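Local coordinates for protein 6-O-methylguanine DNA methyltransferase (Enterococcus faecalis, PDB 2B6C) that is of unproven function but, as a member of the AlkD-like family of helical-repeat proteins, probably takes part in repair of alkylated DNA, at residues B[136-141]-B[170-175]; B[143-148]-B[176-181]. One frame throughout, in Å; residues are numbered along the deposited sequence. Where two conformers were deposited one is given.

Contact 1: B[136-141]-B[170-175]; sequences ENFWNR and TEEFFI. With SO4 (sulfate ion), chain I.
The F138 ring is sandwiched. E172 lays CG over the centre of one face, a CH-pi contact 3.8 Å from the ring centroid, and the carboxylate continues the stack, its plane 11° from the ring's. W139 covers the opposite face with CD1, offset toward the rim. Its CH2 sits over the centre of the F174 ring, 3.6 Å from CG of F174, with the planes inclined at 45°. I175, apolar and beta-branched, brings CG1 within 3.7 Å of CB of F138. Two helix starts position these groups. N137 N-caps one, its OD1 accepting from N of W139 at 2.9 Å; E172 caps the other, and CG anti to the backbone N (chi1 177°) begins a bent chain whose OE2 takes a nearly straight bond from N of F174 at 3.0 Å. Glutamate thus serves as both cap and aromatic cover. NH2 of R141 meets CG2 of T170 tip to tip; R141 NE salt-bridges D167 OD1, and T170 OG1 hydrogen-bonds D167 OD2. A sulfate, probably from the crystallisation liquor, accepts hydrogen bonds from E136 N, N137 N and N140 ND2. The contact joins the N-terminal ends of helices 138-146 and 173-186, with W103 edge-to-face against F174.

Contact 2: B[143-148]-B[176-181]; sequences VALNLQ and QKAIGW
L145 points its side chain at the neighbouring helix, where A178 and I179 receive it. Its CG stands anti to the carbonyl carbon (chi1 -76°), and beyond it the two methyls divide the work: CD1 lies 3.9 Å from CB of A178, while CD2 comes equally close to CG1 of I179. Alanine suits position 178, since its single methyl lets the backbones approach to 6.1 Å between the CA atoms of L145 and A178. I179 starts out away from the opposing segment, yet its CG1 still meets the leucine, the two side chains crossing at a slant. Helices 138-146 and 173-186 pack here within an all-helical domain of the AlkD-like type, in which successive helices stack into a solenoid. A163 and I164 of helix 157-166 also touch L145, and I164 touches I179 as well. The other flank is polar and aromatic. N146 directs its amide into the interface, with CG anti to the carbonyl carbon (chi1 -69°); one end of the amide lies beside O of A178, the other at the edge of the W181 indole, near CE3. Amide and indole planes are 35° apart. A short, flat amide fits between the alanine methyl and the indole while carrying polar atoms up to a backbone carbonyl. K177 spreads CD over one indole face, toward the rim, and its NZ continues to a salt bridge with E210. On helix 104-120, D108 touches W181 and R111 touches N146.

Overall arrangement
Contacts 1 and 2 are successive levels of one helix pair, 138-146 against 173-186, with centres about 10 Å apart. Their segments alternate along the chain. Contact 1, at the helix starts, is partly buried, its centre about 13 Å from the chain centre; contact 2 is buried, its centre about 9 Å from it. CD1 of L145 joins the two levels, packing 4.0 Å from O of I175, and a probable hydrogen bond from NE2 of Q176 to O of T170, 2.7 Å long, ties the second helix to its lead-in. Sulfates, probably from the crystallisation liquor, lie near both: one bound at contact 1, also held by K95, and one about 6 Å from the W181 side chain.

Contact 1: B[136-141]-B[170-175]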
ATOM      1  N   GLU B 136     -17.270  -8.240 -27.108  1.00 18.93           N
ATOM      2  CA  GLU B 136     -18.551  -8.910 -27.332  1.00 19.92           C
ATOM      3  C   GLU B 136     -19.374  -9.094 -26.046  1.00 18.45           C
ATOM      4  O   GLU B 136     -20.590  -9.007 -26.076  1.00 17.73           O
ATOM      5  CB  GLU B 136     -18.360 -10.300 -27.956  1.00 21.00           C
ATOM      6  CG  GLU B 136     -17.496 -10.325 -29.165  1.00 29.80           C
ATOM      7  CD  GLU B 136     -17.981 -11.329 -30.208  1.00 40.17           C
ATOM      8  OE1 GLU B 136     -18.880 -10.954 -31.022  1.00 44.09           O
ATOM      9  OE2 GLU B 136     -17.460 -12.484 -30.214  1.00 43.25           O
ATOM     10  N   ASN B 137     -18.720  -9.394 -24.929  1.00 17.40           N
ATOM     11  CA  ASN B 137     -19.443  -9.665 -23.687  1.00 16.96           C
ATOM     12  C   ASN B 137     -19.745  -8.333 -22.983  1.00 17.02           C
ATOM     13  O   ASN B 137     -18.830  -7.548 -22.745  1.00 17.37           O
ATOM     14  CB  ASN B 137     -18.620 -10.639 -22.830  1.00 17.29           C
ATOM     15  CG  ASN B 137     -19.324 -11.068 -21.560  1.00 18.07           C
ATOM     16  OD1 ASN B 137     -19.851 -10.253 -20.819  1.00 24.02           O
ATOM     17  ND2 ASN B 137     -19.286 -12.341 -21.282  1.00 19.16           N
ATOM     18  N   PHE B 138     -21.024  -8.042 -22.725  1.00 16.35           N
ATOM     19  CA  PHE B 138     -21.397  -6.725 -22.194  1.00 15.77           C
ATOM     20  C   PHE B 138     -20.793  -6.474 -20.819  1.00 15.53           C
ATOM     21  O   PHE B 138     -20.586  -5.305 -20.446  1.00 15.55           O
ATOM     22  CB  PHE B 138     -22.935  -6.452 -22.195  1.00 15.66           C
ATOM     23  CG  PHE B 138     -23.703  -7.199 -21.124  1.00 16.65           C
ATOM     24  CD1 PHE B 138     -23.664  -6.784 -19.791  1.00 16.45           C
ATOM     25  CD2 PHE B 138     -24.468  -8.320 -21.449  1.00 17.21           C
ATOM     26  CE1 PHE B 138     -24.383  -7.464 -18.801  1.00 15.48           C
ATOM     27  CE2 PHE B 138     -25.176  -9.014 -20.464  1.00 16.72           C
ATOM     28  CZ  PHE B 138     -25.133  -8.562 -19.119  1.00 16.61           C
ATOM     29  N   TRP B 139     -20.513  -7.546 -20.063  1.00 14.71           N
ATOM     30  CA  TRP B 139     -19.834  -7.393 -18.766  1.00 13.71           C
ATOM     31  C   TRP B 139     -18.455  -6.761 -18.934  1.00 13.95           C
ATOM     32  O   TRP B 139     -18.087  -5.875 -18.145  1.00 13.70           O
ATOM     33  CB  TRP B 139     -19.707  -8.718 -18.012  1.00 14.03           C
ATOM     34  CG  TRP B 139     -20.997  -9.260 -17.553  1.00 14.06           C
ATOM     35  CD1 TRP B 139     -21.579 -10.465 -17.942  1.00 13.65           C
ATOM     36  CD2 TRP B 139     -21.904  -8.658 -16.629  1.00 14.45           C
ATOM     37  NE1 TRP B 139     -22.779 -10.621 -17.323  1.00 13.33           N
ATOM     38  CE2 TRP B 139     -23.016  -9.540 -16.505  1.00 14.45           C
ATOM     39  CE3 TRP B 139     -21.896  -7.466 -15.885  1.00 15.15           C
ATOM     40  CZ2 TRP B 139     -24.116  -9.255 -15.664  1.00 14.59           C
ATOM     41  CZ3 TRP B 139     -23.009  -7.184 -15.052  1.00 14.93           C
ATOM     42  CH2 TRP B 139     -24.089  -8.076 -14.945  1.00 13.12           C
ATOM     43  N   ASN B 140     -17.696  -7.183 -19.970  1.00 14.27           N
ATOM     44  CA  ASN B 140     -16.434  -6.513 -20.277  1.00 14.40           C
ATOM     45  C   ASN B 140     -16.615  -5.019 -20.613  1.00 15.03           C
ATOM     46  O   ASN B 140     -15.802  -4.200 -20.211  1.00 15.31           O
ATOM     47  CB  ASN B 140     -15.653  -7.198 -21.401  1.00 14.42           C
ATOM     48  CG  ASN B 140     -14.964  -8.468 -20.955  1.00 14.34           C
ATOM     49  OD1 ASN B 140     -14.443  -8.553 -19.840  1.00 15.00           O
ATOM     50  ND2 ASN B 140     -14.955  -9.481 -21.831  1.00 15.64           N
ATOM     51  N   ARG B 141     -17.647  -4.679 -21.387  1.00 14.61           N
ATOM     52  CA  ARG B 141     -17.921  -3.274 -21.750  1.00 14.50           C
ATOM     53  C   ARG B 141     -18.399  -2.444 -20.564  1.00 15.29           C
ATOM     54  O   ARG B 141     -18.130  -1.238 -20.502  1.00 14.81           O
ATOM     55  CB  ARG B 141     -18.930  -3.212 -22.881  1.00 14.78           C
ATOM     56  CG  ARG B 141     -18.428  -3.991 -24.103  1.00 13.20           C
ATOM     57  CD  ARG B 141     -19.121  -3.469 -25.378  1.00 12.36           C
ATOM     58  NE  ARG B 141     -20.572  -3.407 -25.272  1.00 14.67           N
ATOM     59  CZ  ARG B 141     -21.392  -4.457 -25.382  1.00 15.90           C
ATOM     60  NH1 ARG B 141     -20.911  -5.697 -25.571  1.00 18.53           N
ATOM     61  NH2 ARG B 141     -22.698  -4.263 -25.299  1.00 13.40           N
ATOM     62  N   THR B 170     -27.721   0.472 -26.583  1.00 19.45           N
ATOM     63  CA  THR B 170     -27.766  -0.880 -26.028  1.00 20.12           C
ATOM     64  C   THR B 170     -28.899  -0.999 -24.999  1.00 20.50           C
ATOM     65  O   THR B 170     -28.992  -0.212 -24.074  1.00 20.09           O
ATOM     66  CB  THR B 170     -26.416  -1.258 -25.417  1.00 18.75           C
ATOM     67  OG1 THR B 170     -25.411  -1.158 -26.439  1.00 19.04           O
ATOM     68  CG2 THR B 170     -26.436  -2.689 -24.856  1.00 18.34           C
ATOM     69  N   GLU B 171     -29.751  -1.997 -25.186  1.00 21.83           N
ATOM     70  CA  GLU B 171     -30.946  -2.247 -24.390  0.50 22.51           C
ATOM     71  C   GLU B 171     -30.626  -2.680 -22.953  1.00 22.83           C
ATOM     72  O   GLU B 171     -31.377  -2.397 -21.996  1.00 24.28           O
ATOM     73  CB  GLU B 171     -31.750  -3.361 -25.073  0.50 23.06           C
ATOM     74  CG  GLU B 171     -31.624  -3.416 -26.613  0.50 23.91           C
ATOM     75  CD  GLU B 171     -30.316  -4.067 -27.138  0.50 24.78           C
ATOM     76  OE1 GLU B 171     -29.826  -5.054 -26.536  0.50 26.34           O
ATOM     77  OE2 GLU B 171     -29.791  -3.591 -28.169  0.50 22.18           O
ATOM     78  N   GLU B 172     -29.522  -3.413 -22.816  1.00 21.75           N
ATOM     79  CA  GLU B 172     -29.124  -4.021 -21.556  1.00 20.38           C
ATOM     80  C   GLU B 172     -29.088  -3.054 -20.344  1.00 19.29           C
ATOM     81  O   GLU B 172     -28.310  -2.082 -20.332  1.00 18.87           O
ATOM     82  CB  GLU B 172     -27.765  -4.726 -21.722  1.00 20.14           C
ATOM     83  CG  GLU B 172     -27.229  -5.321 -20.430  1.00 21.04           C
ATOM     84  CD  GLU B 172     -28.223  -6.275 -19.779  1.00 20.07           C
ATOM     85  OE1 GLU B 172     -28.642  -7.250 -20.433  1.00 24.16           O
ATOM     86  OE2 GLU B 172     -28.588  -6.047 -18.624  1.00 18.82           O
ATOM     87  N   PHE B 173     -29.919  -3.356 -19.340  1.00 17.60           N
ATOM     88  CA  PHE B 173     -29.936  -2.646 -18.058  1.00 17.79           C
ATOM     89  C   PHE B 173     -28.540  -2.423 -17.470  1.00 17.12           C
ATOM     90  O   PHE B 173     -28.220  -1.325 -17.052  1.00 18.19           O
ATOM     91  CB  PHE B 173     -30.834  -3.372 -17.024  1.00 17.69           C
ATOM     92  CG  PHE B 173     -30.669  -2.857 -15.604  1.00 19.41           C
ATOM     93  CD1 PHE B 173     -31.375  -1.731 -15.154  1.00 17.72           C
ATOM     94  CD2 PHE B 173     -29.765  -3.485 -14.720  1.00 19.62           C
ATOM     95  CE1 PHE B 173     -31.209  -1.249 -13.842  1.00 15.75           C
ATOM     96  CE2 PHE B 173     -29.580  -3.006 -13.412  1.00 19.36           C
ATOM     97  CZ  PHE B 173     -30.305  -1.883 -12.974  1.00 18.05           C
ATOM     98  N   PHE B 174     -27.706  -3.450 -17.430  1.00 16.69           N
ATOM     99  CA  PHE B 174     -26.398  -3.311 -16.783  1.00 16.56           C
ATOM    100  C   PHE B 174     -25.456  -2.425 -17.596  1.00 16.12           C
ATOM    101  O   PHE B 174     -24.440  -1.959 -17.091  1.00 16.68           O
ATOM    102  CB  PHE B 174     -25.760  -4.668 -16.532  1.00 15.64           C
ATOM    103  CG  PHE B 174     -26.469  -5.480 -15.479  1.00 17.21           C
ATOM    104  CD1 PHE B 174     -27.246  -6.576 -15.840  1.00 17.80           C
ATOM    105  CD2 PHE B 174     -26.360  -5.148 -14.122  1.00 15.04           C
ATOM    106  CE1 PHE B 174     -27.904  -7.335 -14.852  1.00 17.74           C
ATOM    107  CE2 PHE B 174     -27.022  -5.903 -13.147  1.00 16.31           C
ATOM    108  CZ  PHE B 174     -27.788  -6.992 -13.516  1.00 12.63           C
ATOM    109  N   ILE B 175     -25.785  -2.218 -18.864  1.00 15.38           N
ATOM    110  CA  ILE B 175     -25.004  -1.305 -19.678  1.00 15.10           C
ATOM    111  C   ILE B 175     -25.518   0.127 -19.504  1.00 14.86           C
ATOM    112  O   ILE B 175     -24.727   1.050 -19.271  1.00 16.33           O
ATOM    113  CB  ILE B 175     -24.948  -1.776 -21.160  1.00 14.64           C
ATOM    114  CG1 ILE B 175     -23.997  -2.966 -21.311  1.00 13.69           C
ATOM    115  CG2 ILE B 175     -24.594  -0.620 -22.068  1.00 13.95           C
ATOM    116  CD1 ILE B 175     -22.491  -2.627 -21.138  1.00  9.21           C
TER
HETATM  117  S   SO4 I 402     -14.661 -10.280 -25.475  1.00 33.50           S
HETATM  118  O1  SO4 I 402     -14.277 -11.690 -25.399  1.00 32.18           O
HETATM  119  O2  SO4 I 402     -14.743  -9.827 -26.881  1.00 32.06           O
HETATM  120  O3  SO4 I 402     -13.590  -9.477 -24.857  1.00 33.73           O
HETATM  121  O4  SO4 I 402     -15.952 -10.093 -24.784  1.00 29.94           O

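Contact 2: B[143-148]-B[176-181]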
ATOM      1  N   VAL B 143     -16.961  -2.811 -17.671  1.00 15.67           N
ATOM      2  CA  VAL B 143     -15.658  -2.422 -17.153  1.00 15.85           C
ATOM      3  C   VAL B 143     -15.089  -1.212 -17.923  1.00 15.83           C
ATOM      4  O   VAL B 143     -14.585  -0.301 -17.276  1.00 15.97           O
ATOM      5  CB  VAL B 143     -14.625  -3.620 -17.105  1.00 16.01           C
ATOM      6  CG1 VAL B 143     -13.147  -3.137 -16.659  1.00 15.23           C
ATOM      7  CG2 VAL B 143     -15.112  -4.704 -16.139  1.00 15.47           C
ATOM      8  N   ALA B 144     -15.185  -1.210 -19.274  1.00 15.31           N
ATOM      9  CA  ALA B 144     -14.741  -0.067 -20.089  1.00 16.05           C
ATOM     10  C   ALA B 144     -15.462   1.227 -19.687  1.00 16.00           C
ATOM     11  O   ALA B 144     -14.826   2.296 -19.530  1.00 16.11           O
ATOM     12  CB  ALA B 144     -14.914  -0.348 -21.608  1.00 16.06           C
ATOM     13  N   LEU B 145     -16.766   1.105 -19.460  1.00 15.07           N
ATOM     14  CA  LEU B 145     -17.606   2.240 -19.098  1.00 15.71           C
ATOM     15  C   LEU B 145     -17.328   2.776 -17.700  1.00 15.92           C
ATOM     16  O   LEU B 145     -17.433   3.973 -17.456  1.00 17.39           O
ATOM     17  CB  LEU B 145     -19.097   1.886 -19.246  1.00 13.96           C
ATOM     18  CG  LEU B 145     -19.666   1.851 -20.658  1.00 13.56           C
ATOM     19  CD1 LEU B 145     -20.996   1.074 -20.672  1.00 10.50           C
ATOM     20  CD2 LEU B 145     -19.883   3.306 -21.210  1.00 11.02           C
ATOM     21  N   ASN B 146     -16.956   1.892 -16.792  1.00 16.06           N
ATOM     22  CA  ASN B 146     -16.762   2.256 -15.411  1.00 15.99           C
ATOM     23  C   ASN B 146     -15.300   2.217 -14.976  1.00 16.00           C
ATOM     24  O   ASN B 146     -15.009   2.368 -13.799  1.00 16.05           O
ATOM     25  CB  ASN B 146     -17.664   1.377 -14.516  1.00 15.37           C
ATOM     26  CG  ASN B 146     -19.157   1.704 -14.681  1.00 17.41           C
ATOM     27  OD1 ASN B 146     -19.541   2.742 -15.278  1.00 17.63           O
ATOM     28  ND2 ASN B 146     -20.003   0.843 -14.133  1.00 14.05           N
ATOM     29  N   LEU B 147     -14.372   2.026 -15.916  1.00 16.93           N
ATOM     30  CA  LEU B 147     -12.942   1.969 -15.578  1.00 16.47           C
ATOM     31  C   LEU B 147     -12.490   3.216 -14.816  1.00 17.79           C
ATOM     32  O   LEU B 147     -11.637   3.137 -13.921  1.00 17.01           O
ATOM     33  CB  LEU B 147     -12.086   1.792 -16.843  1.00 17.07           C
ATOM     34  CG  LEU B 147     -10.567   1.612 -16.668  1.00 17.40           C
ATOM     35  CD1 LEU B 147     -10.243   0.412 -15.752  1.00 13.28           C
ATOM     36  CD2 LEU B 147      -9.889   1.486 -18.025  1.00 15.41           C
ATOM     37  N   GLN B 148     -13.100   4.358 -15.145  1.00 16.65           N
ATOM     38  CA  GLN B 148     -12.596   5.649 -14.680  1.00 16.22           C
ATOM     39  C   GLN B 148     -13.409   6.301 -13.548  1.00 16.48           C
ATOM     40  O   GLN B 148     -13.170   7.458 -13.228  1.00 15.67           O
ATOM     41  CB  GLN B 148     -12.506   6.592 -15.875  1.00 16.00           C
ATOM     42  CG  GLN B 148     -11.879   5.922 -17.120  1.00 14.76           C
ATOM     43  CD  GLN B 148     -11.462   6.932 -18.141  1.00 13.34           C
ATOM     44  OE1 GLN B 148     -10.489   7.669 -17.935  1.00 13.57           O
ATOM     45  NE2 GLN B 148     -12.223   7.032 -19.214  1.00 11.74           N
ATOM     46  N   GLN B 176     -26.835   0.323 -19.535  1.00 15.73           N
ATOM     47  CA  GLN B 176     -27.356   1.685 -19.421  1.00 15.42           C
ATOM     48  C   GLN B 176     -27.053   2.263 -18.019  1.00 15.87           C
ATOM     49  O   GLN B 176     -26.715   3.443 -17.885  1.00 16.08           O
ATOM     50  CB  GLN B 176     -28.853   1.745 -19.765  1.00 15.58           C
ATOM     51  CG  GLN B 176     -29.156   1.518 -21.263  1.00 13.52           C
ATOM     52  CD  GLN B 176     -28.406   2.504 -22.111  1.00 13.63           C
ATOM     53  OE1 GLN B 176     -28.300   3.658 -21.736  1.00 19.04           O
ATOM     54  NE2 GLN B 176     -27.842   2.061 -23.220  1.00 13.28           N
ATOM     55  N   LYS B 177     -27.170   1.412 -17.000  1.00 15.77           N
ATOM     56  CA  LYS B 177     -26.787   1.723 -15.640  1.00 16.91           C
ATOM     57  C   LYS B 177     -25.329   2.157 -15.559  1.00 15.85           C
ATOM     58  O   LYS B 177     -25.016   3.122 -14.873  1.00 16.59           O
ATOM     59  CB  LYS B 177     -26.956   0.488 -14.782  1.00 17.89           C
ATOM     60  CG  LYS B 177     -27.799   0.712 -13.552  1.00 24.92           C
ATOM     61  CD  LYS B 177     -27.026   1.490 -12.533  1.00 28.63           C
ATOM     62  CE  LYS B 177     -27.652   1.334 -11.193  1.00 29.33           C
ATOM     63  NZ  LYS B 177     -28.027   2.681 -10.628  1.00 30.72           N
ATOM     64  N   ALA B 178     -24.450   1.446 -16.268  1.00 15.22           N
ATOM     65  CA  ALA B 178     -23.022   1.752 -16.316  1.00 14.59           C
ATOM     66  C   ALA B 178     -22.754   3.098 -17.002  1.00 14.26           C
ATOM     67  O   ALA B 178     -21.884   3.861 -16.570  1.00 14.16           O
ATOM     68  CB  ALA B 178     -22.256   0.630 -17.004  1.00 13.99           C
ATOM     69  N   ILE B 179     -23.524   3.408 -18.039  1.00 14.10           N
ATOM     70  CA  ILE B 179     -23.426   4.726 -18.684  1.00 14.43           C
ATOM     71  C   ILE B 179     -23.825   5.840 -17.707  1.00 14.16           C
ATOM     72  O   ILE B 179     -23.104   6.831 -17.588  1.00 14.78           O
ATOM     73  CB  ILE B 179     -24.274   4.842 -19.980  1.00 14.39           C
ATOM     74  CG1 ILE B 179     -23.741   3.898 -21.051  1.00 12.84           C
ATOM     75  CG2 ILE B 179     -24.328   6.323 -20.517  1.00 14.58           C
ATOM     76  CD1 ILE B 179     -24.687   3.815 -22.251  1.00 12.79           C
ATOM     77  N   GLY B 180     -24.943   5.663 -17.010  1.00 13.18           N
ATOM     78  CA  GLY B 180     -25.415   6.664 -16.062  1.00 13.44           C
ATOM     79  C   GLY B 180     -24.455   6.904 -14.899  1.00 13.57           C
ATOM     80  O   GLY B 180     -24.207   8.045 -14.526  1.00 14.05           O
ATOM     81  N   TRP B 181     -23.955   5.831 -14.291  1.00 14.59           N
ATOM     82  CA  TRP B 181     -22.911   5.916 -13.268  1.00 15.63           C
ATOM     83  C   TRP B 181     -21.642   6.636 -13.748  1.00 15.54           C
ATOM     84  O   TRP B 181     -21.025   7.386 -12.987  1.00 15.96           O
ATOM     85  CB  TRP B 181     -22.488   4.515 -12.852  1.00 17.09           C
ATOM     86  CG  TRP B 181     -23.256   3.891 -11.679  1.00 21.45           C
ATOM     87  CD1 TRP B 181     -24.393   4.375 -11.034  1.00 23.38           C
ATOM     88  CD2 TRP B 181     -22.937   2.638 -11.043  1.00 23.24           C
ATOM     89  NE1 TRP B 181     -24.766   3.503 -10.007  1.00 25.10           N
ATOM     90  CE2 TRP B 181     -23.907   2.425 -10.006  1.00 25.30           C
ATOM     91  CE3 TRP B 181     -21.923   1.668 -11.254  1.00 21.85           C
ATOM     92  CZ2 TRP B 181     -23.885   1.271  -9.167  1.00 23.21           C
ATOM     93  CZ3 TRP B 181     -21.908   0.516 -10.437  1.00 22.58           C
ATOM     94  CH2 TRP B 181     -22.882   0.336  -9.396  1.00 22.51           C
TER